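Local coordinates for endo-1,3-beta-glucanase, family GH16 (Zobellia galactanivorans, PDB 5FUI), which probably binds laminarin, a beta-1,3-glucan, as the C-terminal family 6 carbohydrate-binding module of a marine bacterial laminarinase, at residues C29-N40 and S118-W127; V64-S75 and E86-N97. All coordinates share one frame; numbering follows the deposited sequence.

Contact 1 (C29-N40 and S118-W127); sequences CSEGGENVGYIN and SISGGWNINW. With MG (magnesium ion), chain E; APY (2-aminomethyl-pyridine), chain D; GOL (glycerol), chain B.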
loop_
_atom_site.group_PDB
_atom_site.type_symbol
_atom_site.label_atom_id
_atom_site.label_comp_id
_atom_site.label_asym_id
_atom_site.label_seq_id
_atom_site.Cartn_x
_atom_site.Cartn_y
_atom_site.Cartn_z
ATOM N N CYS A 29 1.624 13.490 8.192
ATOM C CA CYS A 29 0.310 13.130 7.634
ATOM C C CYS A 29 -0.759 13.856 8.539
ATOM O O CYS A 29 -0.631 13.845 9.781
ATOM C CB CYS A 29 0.175 11.604 7.720
ATOM S SG CYS A 29 -1.417 10.984 7.164
ATOM N N SER A 30 -1.813 14.312 7.908
ATOM C CA SER A 30 -2.931 14.962 8.622
ATOM C C SER A 30 -3.646 14.043 9.566
ATOM O O SER A 30 -4.323 14.517 10.474
ATOM C CB SER A 30 -3.947 15.570 7.631
ATOM O OG SER A 30 -4.601 14.533 6.879
ATOM N N GLU A 31 -3.504 12.734 9.358
ATOM C CA GLU A 31 -4.096 11.710 10.229
ATOM C C GLU A 31 -3.178 11.251 11.346
ATOM O O GLU A 31 -3.506 10.291 12.053
ATOM C CB GLU A 31 -4.595 10.510 9.406
ATOM C CG GLU A 31 -5.628 10.998 8.408
ATOM C CD GLU A 31 -6.470 9.901 7.730
ATOM O OE1 GLU A 31 -5.982 8.771 7.554
ATOM O OE2 GLU A 31 -7.614 10.197 7.387
ATOM N N GLY A 32 -2.045 11.969 11.502
ATOM C CA GLY A 32 -1.032 11.669 12.524
ATOM C C GLY A 32 0.055 10.807 11.903
ATOM O O GLY A 32 -0.137 10.150 10.872
ATOM N N GLY A 33 1.197 10.804 12.579
ATOM C CA GLY A 33 2.349 10.093 12.039
ATOM C C GLY A 33 2.792 10.691 10.688
ATOM O O GLY A 33 2.742 11.896 10.436
ATOM N N GLU A 34 3.187 9.783 9.814
ATOM C CA GLU A 34 3.733 10.139 8.491
ATOM C C GLU A 34 2.898 9.438 7.430
ATOM O O GLU A 34 2.224 8.414 7.702
ATOM C CB GLU A 34 5.296 9.812 8.325
ATOM C CG GLU A 34 6.147 10.672 9.212
ATOM C CD GLU A 34 7.576 10.105 9.199
ATOM O OE1 GLU A 34 7.783 8.959 9.708
ATOM O OE2 GLU A 34 8.446 10.764 8.625
ATOM N N ASN A 35 3.007 9.940 6.220
ATOM C CA ASN A 35 2.600 9.203 5.032
ATOM C C ASN A 35 3.704 9.219 4.051
ATOM O O ASN A 35 4.629 9.977 4.145
ATOM C CB ASN A 35 1.291 9.783 4.414
ATOM C CG ASN A 35 1.414 11.190 3.886
ATOM O OD1 ASN A 35 1.129 12.148 4.583
ATOM N ND2 ASN A 35 1.799 11.339 2.647
ATOM N N VAL A 36 3.633 8.290 3.120
ATOM C CA VAL A 36 4.546 8.276 1.913
ATOM C C VAL A 36 3.925 9.208 0.893
ATOM O O VAL A 36 2.696 9.088 0.533
ATOM C CB VAL A 36 4.707 6.834 1.376
ATOM C CG1 VAL A 36 5.755 6.813 0.304
ATOM C CG2 VAL A 36 5.199 5.985 2.525
ATOM N N GLY A 37 4.765 10.132 0.375
ATOM C CA GLY A 37 4.374 11.019 -0.700
ATOM C C GLY A 37 5.465 11.099 -1.783
ATOM O O GLY A 37 6.452 10.356 -1.721
ATOM N N TYR A 38 5.230 12.020 -2.721
ATOM C CA TYR A 38 6.155 12.251 -3.836
ATOM C C TYR A 38 6.448 10.898 -4.540
ATOM O O TYR A 38 7.580 10.538 -4.904
ATOM C CB TYR A 38 7.471 12.918 -3.364
ATOM C CG TYR A 38 7.172 14.239 -2.692
ATOM C CD1 TYR A 38 6.843 15.366 -3.485
ATOM C CD2 TYR A 38 6.983 14.306 -1.311
ATOM C CE1 TYR A 38 6.444 16.584 -2.888
ATOM C CE2 TYR A 38 6.665 15.520 -0.671
ATOM C CZ TYR A 38 6.326 16.636 -1.476
ATOM O OH TYR A 38 5.959 17.825 -0.806
ATOM N N ILE A 39 5.352 10.192 -4.834
ATOM C CA ILE A 39 5.390 8.893 -5.464
ATOM C C ILE A 39 5.218 9.105 -6.974
ATOM O O ILE A 39 4.330 9.806 -7.429
ATOM C CB ILE A 39 4.249 7.995 -4.898
ATOM C CG1 ILE A 39 4.323 7.936 -3.353
ATOM C CG2 ILE A 39 4.330 6.577 -5.576
ATOM C CD1 ILE A 39 3.361 6.860 -2.779
ATOM N N ASN A 40 6.174 8.544 -7.697
ATOM C CA ASN A 40 6.235 8.667 -9.141
ATOM C C ASN A 40 5.976 7.338 -9.833
ATOM O O ASN A 40 5.887 6.327 -9.187
ATOM C CB ASN A 40 7.619 9.195 -9.570
ATOM C CG ASN A 40 7.899 10.556 -9.018
ATOM O OD1 ASN A 40 9.014 10.791 -8.535
ATOM N ND2 ASN A 40 7.009 11.432 -9.115
ATOM N N SER A 118 4.423 1.443 -7.695
ATOM C CA SER A 118 3.660 2.474 -8.378
ATOM C C SER A 118 3.714 2.302 -9.895
ATOM O O SER A 118 4.778 2.430 -10.530
ATOM C CB SER A 118 4.257 3.823 -8.019
ATOM O OG SER A 118 3.504 4.860 -8.668
ATOM N N ILE A 119 2.561 2.006 -10.446
ATOM C CA ILE A 119 2.388 1.968 -11.905
ATOM C C ILE A 119 2.221 3.370 -12.444
ATOM O O ILE A 119 2.841 3.721 -13.488
ATOM C CB ILE A 119 1.125 1.144 -12.244
ATOM C CG1 ILE A 119 1.395 -0.324 -11.807
ATOM C CG2 ILE A 119 0.778 1.256 -13.757
ATOM C CD1 ILE A 119 0.083 -1.146 -11.801
ATOM N N SER A 120 1.384 4.180 -11.806
ATOM C CA SER A 120 1.199 5.581 -12.193
ATOM C C SER A 120 1.295 6.386 -10.854
ATOM O O SER A 120 0.596 6.059 -9.847
ATOM C CB SER A 120 -0.174 5.802 -12.795
ATOM O OG SER A 120 -0.204 7.132 -13.204
ATOM N N GLY A 121 2.231 7.357 -10.816
ATOM C CA GLY A 121 2.417 8.144 -9.622
ATOM C C GLY A 121 1.296 9.164 -9.352
ATOM O O GLY A 121 0.212 9.143 -9.961
ATOM N N GLY A 122 1.631 10.032 -8.363
ATOM C CA GLY A 122 0.696 11.114 -8.007
ATOM C C GLY A 122 -0.315 10.737 -6.939
ATOM O O GLY A 122 -1.369 11.310 -6.901
ATOM N N TRP A 123 0.039 9.808 -6.076
ATOM C CA TRP A 123 -0.804 9.345 -4.974
ATOM C C TRP A 123 0.031 9.241 -3.725
ATOM O O TRP A 123 1.297 9.175 -3.782
ATOM C CB TRP A 123 -1.501 7.985 -5.304
ATOM C CG TRP A 123 -0.496 6.893 -5.684
ATOM C CD1 TRP A 123 0.120 6.752 -6.912
ATOM C CD2 TRP A 123 0.042 5.837 -4.819
ATOM N NE1 TRP A 123 0.961 5.636 -6.913
ATOM C CE2 TRP A 123 0.962 5.085 -5.625
ATOM C CE3 TRP A 123 -0.147 5.455 -3.471
ATOM C CZ2 TRP A 123 1.667 4.003 -5.117
ATOM C CZ3 TRP A 123 0.541 4.306 -3.001
ATOM C CH2 TRP A 123 1.433 3.624 -3.822
ATOM N N ASN A 124 -0.689 9.355 -2.575
ATOM C CA ASN A 124 -0.032 9.248 -1.229
ATOM C C ASN A 124 -0.582 8.034 -0.510
ATOM O O ASN A 124 -1.769 7.624 -0.804
ATOM C CB ASN A 124 -0.331 10.456 -0.375
ATOM C CG ASN A 124 0.320 11.760 -0.868
ATOM O OD1 ASN A 124 -0.180 12.863 -0.491
ATOM N ND2 ASN A 124 1.318 11.685 -1.687
ATOM N N ILE A 125 0.149 7.460 0.448
ATOM C CA ILE A 125 -0.422 6.394 1.260
ATOM C C ILE A 125 0.027 6.513 2.725
ATOM O O ILE A 125 1.199 6.763 3.002
ATOM C CB ILE A 125 -0.060 5.008 0.638
ATOM C CG1 ILE A 125 -0.625 3.916 1.535
ATOM C CG2 ILE A 125 1.514 4.867 0.461
ATOM C CD1 ILE A 125 -0.669 2.551 0.833
ATOM N N ASN A 126 -0.934 6.311 3.615
ATOM C CA ASN A 126 -0.750 6.471 5.047
ATOM C C ASN A 126 -0.445 5.088 5.717
ATOM O O ASN A 126 0.554 4.945 6.475
ATOM C CB ASN A 126 -2.006 7.131 5.685
ATOM C CG ASN A 126 -1.907 7.342 7.183
ATOM O OD1 ASN A 126 -0.865 7.202 7.783
ATOM N ND2 ASN A 126 -3.045 7.716 7.802
ATOM N N TRP A 127 -1.260 4.079 5.379
ATOM C CA TRP A 127 -1.090 2.760 5.978
ATOM C C TRP A 127 -1.812 1.743 5.101
ATOM O O TRP A 127 -2.551 2.063 4.188
ATOM C CB TRP A 127 -1.627 2.689 7.467
ATOM C CG TRP A 127 -2.959 3.277 7.745
ATOM C CD1 TRP A 127 -3.221 4.454 8.465
ATOM C CD2 TRP A 127 -4.259 2.730 7.358
ATOM N NE1 TRP A 127 -4.614 4.666 8.531
ATOM C CE2 TRP A 127 -5.278 3.655 7.903
ATOM C CE3 TRP A 127 -4.699 1.568 6.646
ATOM C CZ2 TRP A 127 -6.636 3.415 7.786
ATOM C CZ3 TRP A 127 -6.097 1.400 6.490
ATOM C CH2 TRP A 127 -7.021 2.301 7.020
HETATM MG MG MG E . 1.318 6.403 8.196
HETATM N N APY D . 3.251 17.290 -7.438
HETATM C CM APY D . 3.798 16.572 -6.244
HETATM C C2 APY D . 4.196 15.130 -6.561
HETATM C C3 APY D . 5.580 14.834 -6.860
HETATM C C4 APY D . 5.972 13.498 -7.140
HETATM C C5 APY D . 4.862 12.567 -7.127
HETATM C C6 APY D . 3.539 12.858 -6.876
HETATM N N1 APY D . 3.198 14.139 -6.572
HETATM C C1 GOL B . 2.330 17.060 -1.451
HETATM O O1 GOL B . 2.673 17.396 -0.030
HETATM C C2 GOL B . 2.666 15.572 -1.495
HETATM O O2 GOL B . 1.716 14.992 -0.593
HETATM C C3 GOL B . 2.580 14.978 -2.884
HETATM O O3 GOL B . 2.819 13.537 -2.840
HETATM O O HOH W 1 -6.292 6.803 9.427
HETATM O O HOH W 2 1.432 6.987 10.458
HETATM O O HOH W 3 2.644 11.441 -4.719
#
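Ile39 packs its side chain on Trp123, and at the other end of the contact Asn126 meets the backbone oxygen of Glu34 at a magnesium ion; between them Val36 and Ile125 form a single antiparallel hydrogen-bonded bridge of this family 6 carbohydrate-binding module, a beta-sandwich. CD1 of Ile39 lies over one face of the indole, 3.7 Å from the centroid of the Trp123 six-membered ring and 7° off its normal, a CH-pi contact, while the CG2 branch touches CE2. In the bridge, Val36 N donates to Ile125 O at 2.9 Å, and Ile125 N returns a bond to Val36 O. A chi1 of 180° swings the Asn126 amide away from its own backbone N, between the metal and Glu31; OD1 binds magnesium at 2.4 Å, and ND2 donates to the anti lone pair of Glu31 OE1 at 3.1 Å. Backbone oxygens of Glu34 and Asn126, a water, and Glu14 and Glu16 also belong to the metal site. Further out, Arg63 forms a salt bridge with the other carboxylate oxygen of Glu31. Tyr38, Ile39, Asn40 and Gly122 line the aminomethylpyridine pocket, consistent with a carbohydrate site in the variable loops. Beside it, Asn124 ND2 and Tyr38 N both donate to O3 of a glycerol, probably from the crystallisation liquor, the former at 2.6 Å, and C2 of the glycerol lies over one face of the Tyr38 ring. The serine that receives the indole N-H of Trp123 also closes the contact: Ser118 OG donates to Asn40 O at 2.8 Å, from above the carbonyl plane.

Contact 2 (V64-S75 and E86-N97); sequences VASAVDGGRFSS and ELSVPNTGGWQN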
loop_
_atom_site.group_PDB
_atom_site.type_symbol
_atom_site.label_atom_id
_atom_site.label_comp_id
_atom_site.label_asym_id
_atom_site.label_seq_id
_atom_site.Cartn_x
_atom_site.Cartn_y
_atom_site.Cartn_z
ATOM N N VAL A 64 -5.307 6.027 1.383
ATOM C CA VAL A 64 -4.649 6.740 0.232
ATOM C C VAL A 64 -5.249 8.132 -0.001
ATOM O O VAL A 64 -6.376 8.402 0.419
ATOM C CB VAL A 64 -4.735 5.914 -1.089
ATOM C CG1 VAL A 64 -3.888 4.625 -0.919
ATOM C CG2 VAL A 64 -6.173 5.583 -1.490
ATOM N N ALA A 65 -4.511 9.003 -0.699
ATOM C CA ALA A 65 -5.029 10.297 -1.112
ATOM C C ALA A 65 -4.452 10.665 -2.444
ATOM O O ALA A 65 -3.310 10.233 -2.791
ATOM C CB ALA A 65 -4.534 11.334 -0.086
ATOM N N SER A 66 -5.171 11.578 -3.172
ATOM C CA SER A 66 -4.550 12.109 -4.396
ATOM C C SER A 66 -5.324 13.353 -4.773
ATOM O O SER A 66 -6.560 13.384 -4.687
ATOM C CB SER A 66 -4.609 11.128 -5.576
ATOM O OG SER A 66 -3.988 11.768 -6.695
ATOM N N ALA A 67 -4.563 14.367 -5.218
ATOM C CA ALA A 67 -5.214 15.540 -5.830
ATOM C C ALA A 67 -5.436 15.411 -7.337
ATOM O O ALA A 67 -5.985 16.400 -7.956
ATOM C CB ALA A 67 -4.439 16.808 -5.492
ATOM N N VAL A 68 -5.067 14.259 -7.939
ATOM C CA VAL A 68 -5.096 14.109 -9.373
ATOM C C VAL A 68 -5.797 12.790 -9.702
ATOM O O VAL A 68 -6.162 12.005 -8.831
ATOM C CB VAL A 68 -3.697 14.219 -10.033
ATOM C CG1 VAL A 68 -3.128 15.607 -9.743
ATOM C CG2 VAL A 68 -2.797 13.067 -9.599
ATOM N N ASP A 69 -5.976 12.553 -11.000
ATOM C CA ASP A 69 -6.527 11.290 -11.482
ATOM C C ASP A 69 -5.403 10.323 -11.840
ATOM O O ASP A 69 -4.294 10.733 -12.289
ATOM C CB ASP A 69 -7.335 11.545 -12.760
ATOM C CG ASP A 69 -8.479 12.495 -12.536
ATOM O OD1 ASP A 69 -9.153 12.399 -11.509
ATOM O OD2 ASP A 69 -8.733 13.317 -13.434
ATOM N N GLY A 70 -5.718 9.048 -11.757
ATOM C CA GLY A 70 -4.861 8.005 -12.360
ATOM C C GLY A 70 -3.774 7.350 -11.537
ATOM O O GLY A 70 -3.041 6.477 -12.048
ATOM N N GLY A 71 -3.612 7.739 -10.271
ATOM C CA GLY A 71 -2.633 7.018 -9.415
ATOM C C GLY A 71 -2.978 5.534 -9.403
ATOM O O GLY A 71 -4.171 5.163 -9.333
ATOM N N ARG A 72 -1.989 4.668 -9.432
ATOM C CA ARG A 72 -2.287 3.231 -9.566
ATOM C C ARG A 72 -1.092 2.503 -9.043
ATOM O O ARG A 72 0.062 2.899 -9.307
ATOM C CB ARG A 72 -2.518 2.870 -11.065
ATOM C CG ARG A 72 -3.074 1.468 -11.191
ATOM C CD ARG A 72 -3.170 1.168 -12.721
ATOM N NE ARG A 72 -3.792 -0.145 -12.848
ATOM C CZ ARG A 72 -5.059 -0.366 -13.083
ATOM N NH1 ARG A 72 -5.888 0.637 -13.316
ATOM N NH2 ARG A 72 -5.490 -1.606 -13.140
ATOM N N PHE A 73 -1.329 1.436 -8.293
ATOM C CA PHE A 73 -0.200 0.640 -7.793
ATOM C C PHE A 73 -0.574 -0.829 -7.732
ATOM O O PHE A 73 -1.771 -1.184 -7.752
ATOM C CB PHE A 73 0.322 1.149 -6.426
ATOM C CG PHE A 73 -0.694 1.105 -5.312
ATOM C CD1 PHE A 73 -1.525 2.269 -5.057
ATOM C CD2 PHE A 73 -0.787 -0.024 -4.476
ATOM C CE1 PHE A 73 -2.378 2.213 -3.980
ATOM C CE2 PHE A 73 -1.667 -0.050 -3.409
ATOM C CZ PHE A 73 -2.441 1.078 -3.130
ATOM N N SER A 74 0.462 -1.671 -7.735
ATOM C CA SER A 74 0.253 -3.151 -7.577
ATOM C C SER A 74 0.797 -3.577 -6.234
ATOM O O SER A 74 1.689 -2.940 -5.674
ATOM C CB SER A 74 0.977 -3.939 -8.688
ATOM O OG SER A 74 2.407 -3.677 -8.602
ATOM N N SER A 75 0.184 -4.621 -5.704
ATOM C CA SER A 75 0.694 -5.269 -4.470
ATOM C C SER A 75 1.142 -6.710 -4.821
ATOM O O SER A 75 0.568 -7.371 -5.701
ATOM C CB SER A 75 -0.326 -5.307 -3.342
ATOM O OG SER A 75 -1.506 -5.904 -3.833
ATOM N N GLU A 86 -4.037 -4.996 -8.373
ATOM C CA GLU A 86 -3.761 -3.604 -8.563
ATOM C C GLU A 86 -4.873 -2.751 -7.967
ATOM O O GLU A 86 -6.048 -3.128 -7.884
ATOM C CB GLU A 86 -3.605 -3.260 -10.009
ATOM C CG GLU A 86 -2.493 -4.040 -10.683
ATOM C CD GLU A 86 -2.309 -3.823 -12.176
ATOM O OE1 GLU A 86 -2.854 -2.867 -12.717
ATOM O OE2 GLU A 86 -1.548 -4.643 -12.692
ATOM N N LEU A 87 -4.504 -1.543 -7.518
ATOM C CA LEU A 87 -5.430 -0.613 -6.867
ATOM C C LEU A 87 -5.353 0.699 -7.640
ATOM O O LEU A 87 -4.260 1.178 -7.947
ATOM C CB LEU A 87 -4.911 -0.294 -5.370
ATOM C CG LEU A 87 -5.009 -1.392 -4.291
ATOM C CD1 LEU A 87 -6.463 -1.879 -4.144
ATOM C CD2 LEU A 87 -4.017 -2.532 -4.589
ATOM N N SER A 88 -6.510 1.271 -7.940
ATOM C CA SER A 88 -6.589 2.650 -8.421
ATOM C C SER A 88 -6.844 3.585 -7.236
ATOM O O SER A 88 -7.699 3.300 -6.348
ATOM C CB SER A 88 -7.816 2.751 -9.345
ATOM O OG SER A 88 -7.520 1.989 -10.495
ATOM N N VAL A 89 -6.181 4.745 -7.212
ATOM C CA VAL A 89 -6.349 5.710 -6.117
ATOM C C VAL A 89 -7.337 6.774 -6.665
ATOM O O VAL A 89 -7.077 7.451 -7.675
ATOM C CB VAL A 89 -4.993 6.406 -5.766
ATOM C CG1 VAL A 89 -5.240 7.438 -4.697
ATOM C CG2 VAL A 89 -3.985 5.344 -5.267
ATOM N N PRO A 90 -8.500 6.971 -5.960
ATOM C CA PRO A 90 -9.425 8.007 -6.364
ATOM C C PRO A 90 -8.780 9.368 -6.309
ATOM O O PRO A 90 -7.887 9.617 -5.498
ATOM C CB PRO A 90 -10.570 7.916 -5.304
ATOM C CG PRO A 90 -10.469 6.419 -4.890
ATOM C CD PRO A 90 -8.992 6.171 -4.810
ATOM N N ASN A 91 -9.298 10.262 -7.136
ATOM C CA ASN A 91 -8.978 11.699 -6.969
ATOM C C ASN A 91 -9.820 12.239 -5.795
ATOM O O ASN A 91 -11.064 12.445 -5.888
ATOM C CB ASN A 91 -9.271 12.460 -8.231
ATOM C CG ASN A 91 -8.839 13.904 -8.112
ATOM O OD1 ASN A 91 -8.704 14.454 -7.032
ATOM N ND2 ASN A 91 -8.605 14.556 -9.313
ATOM N N THR A 92 -9.221 12.269 -4.622
ATOM C CA THR A 92 -9.922 12.685 -3.405
ATOM C C THR A 92 -9.873 14.201 -3.254
ATOM O O THR A 92 -10.424 14.731 -2.284
ATOM C CB THR A 92 -9.235 12.075 -2.156
ATOM O OG1 THR A 92 -7.879 12.580 -2.101
ATOM C CG2 THR A 92 -9.211 10.507 -2.242
ATOM N N GLY A 93 -9.269 14.860 -4.301
ATOM C CA GLY A 93 -9.239 16.350 -4.335
ATOM C C GLY A 93 -8.254 17.009 -3.408
ATOM O O GLY A 93 -8.334 18.237 -3.239
ATOM N N GLY A 94 -7.323 16.296 -2.796
ATOM C CA GLY A 94 -6.322 16.997 -1.992
ATOM C C GLY A 94 -5.309 15.961 -1.559
ATOM O O GLY A 94 -5.611 14.729 -1.480
ATOM N N TRP A 95 -4.092 16.438 -1.298
ATOM C CA TRP A 95 -2.970 15.571 -0.917
ATOM C C TRP A 95 -3.118 14.950 0.468
ATOM O O TRP A 95 -2.451 13.968 0.814
ATOM C CB TRP A 95 -1.667 16.341 -1.075
ATOM C CG TRP A 95 -1.437 16.710 -2.521
ATOM C CD1 TRP A 95 -1.419 17.964 -3.085
ATOM C CD2 TRP A 95 -1.237 15.757 -3.606
ATOM N NE1 TRP A 95 -1.226 17.855 -4.465
ATOM C CE2 TRP A 95 -1.115 16.531 -4.831
ATOM C CE3 TRP A 95 -1.116 14.347 -3.679
ATOM C CZ2 TRP A 95 -0.852 15.925 -6.062
ATOM C CZ3 TRP A 95 -0.910 13.748 -4.907
ATOM C CH2 TRP A 95 -0.755 14.533 -6.084
ATOM N N GLN A 96 -3.987 15.549 1.289
ATOM C CA GLN A 96 -4.316 15.028 2.617
ATOM C C GLN A 96 -5.800 14.828 2.759
ATOM O O GLN A 96 -6.323 14.941 3.815
ATOM C CB GLN A 96 -3.715 15.890 3.773
ATOM C CG GLN A 96 -2.202 16.091 3.730
ATOM C CD GLN A 96 -1.418 14.870 4.167
ATOM O OE1 GLN A 96 -0.298 14.653 3.642
ATOM N NE2 GLN A 96 -1.890 14.158 5.112
ATOM N N ASN A 97 -6.454 14.542 1.655
ATOM C CA ASN A 97 -7.848 14.108 1.679
ATOM C C ASN A 97 -7.829 12.581 1.579
ATOM O O ASN A 97 -7.570 12.064 0.513
ATOM C CB ASN A 97 -8.669 14.689 0.514
ATOM C CG ASN A 97 -8.927 16.164 0.659
ATOM O OD1 ASN A 97 -9.537 16.746 -0.226
ATOM N ND2 ASN A 97 -8.519 16.733 1.686
HETATM O O HOH W 4 -7.396 17.353 -10.090
HETATM O O HOH W 5 -5.002 9.270 -8.319
HETATM O O HOH W 6 -7.910 7.918 -10.271
HETATM O O HOH W 7 -6.146 5.019 -11.304
#
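Leu87 and Val89 press on the Phe73 ring in the tight part of this contact. CB of Leu87 lies over one face, 3.8 Å from the ring centroid in a CH-pi contact, while Val89 CG2 comes in at the edge, 3.7 Å from Phe73 CE1. The other branch of Val89, CG1, turns to Val64 CG2 and Ser66 CB, so one residue bridges two strands. Phe73 and Leu87 also exchange two backbone bonds. On the opposite face of the hairpin, the Arg72 chain is extended as far as NE and forms a side-on salt bridge, NE (2.9 Å) and NH2 both donating to Glu86 OE1. The guanidinium and carboxylate planes stand 87° apart.

Where the two segments part, packing gives way to water and polar links. Two waters bind Val89 O, one reaching Gly71 N and the other Gly70 N. Asn91 ND2 donates to Asp69 OD1 from above the carboxylate plane at 3.1 Å, while Asn91 OD1 accepts from Gly93 N in an Asx turn. Tighter again, Ala67 CB makes a CH-pi contact over the five-membered ring of Trp95, 3.6 Å from its centroid. The 72-77/82-88 pair is an antiparallel beta-hairpin at the margin of one sheet of the CBM6 beta-sandwich.

Contact 2 is nested along the chain inside the loop closed by contact 1, and their centres lie about 9 Å apart. They meet in the four-stranded sheet, where strand 124-131 of contact 1 runs antiparallel beside strand 56-66 of contact 2; Asn124 N probably donates to Ala65 O, and Ser66 OG probably bonds to Gly122 O. Strands 72-77 and 82-88 belong to the five-stranded sheet, so contact 2 spans both sheets, and the stack of Phe73 with Trp123 ties the two contacts through the interior. In the loops at one end of the sandwich, Trp95 meets the same aminomethylpyridine and glycerol as contact 1; the glycerol lies between Tyr38 and Trp95, consistent with the variable-loop sugar site of CBM6 modules.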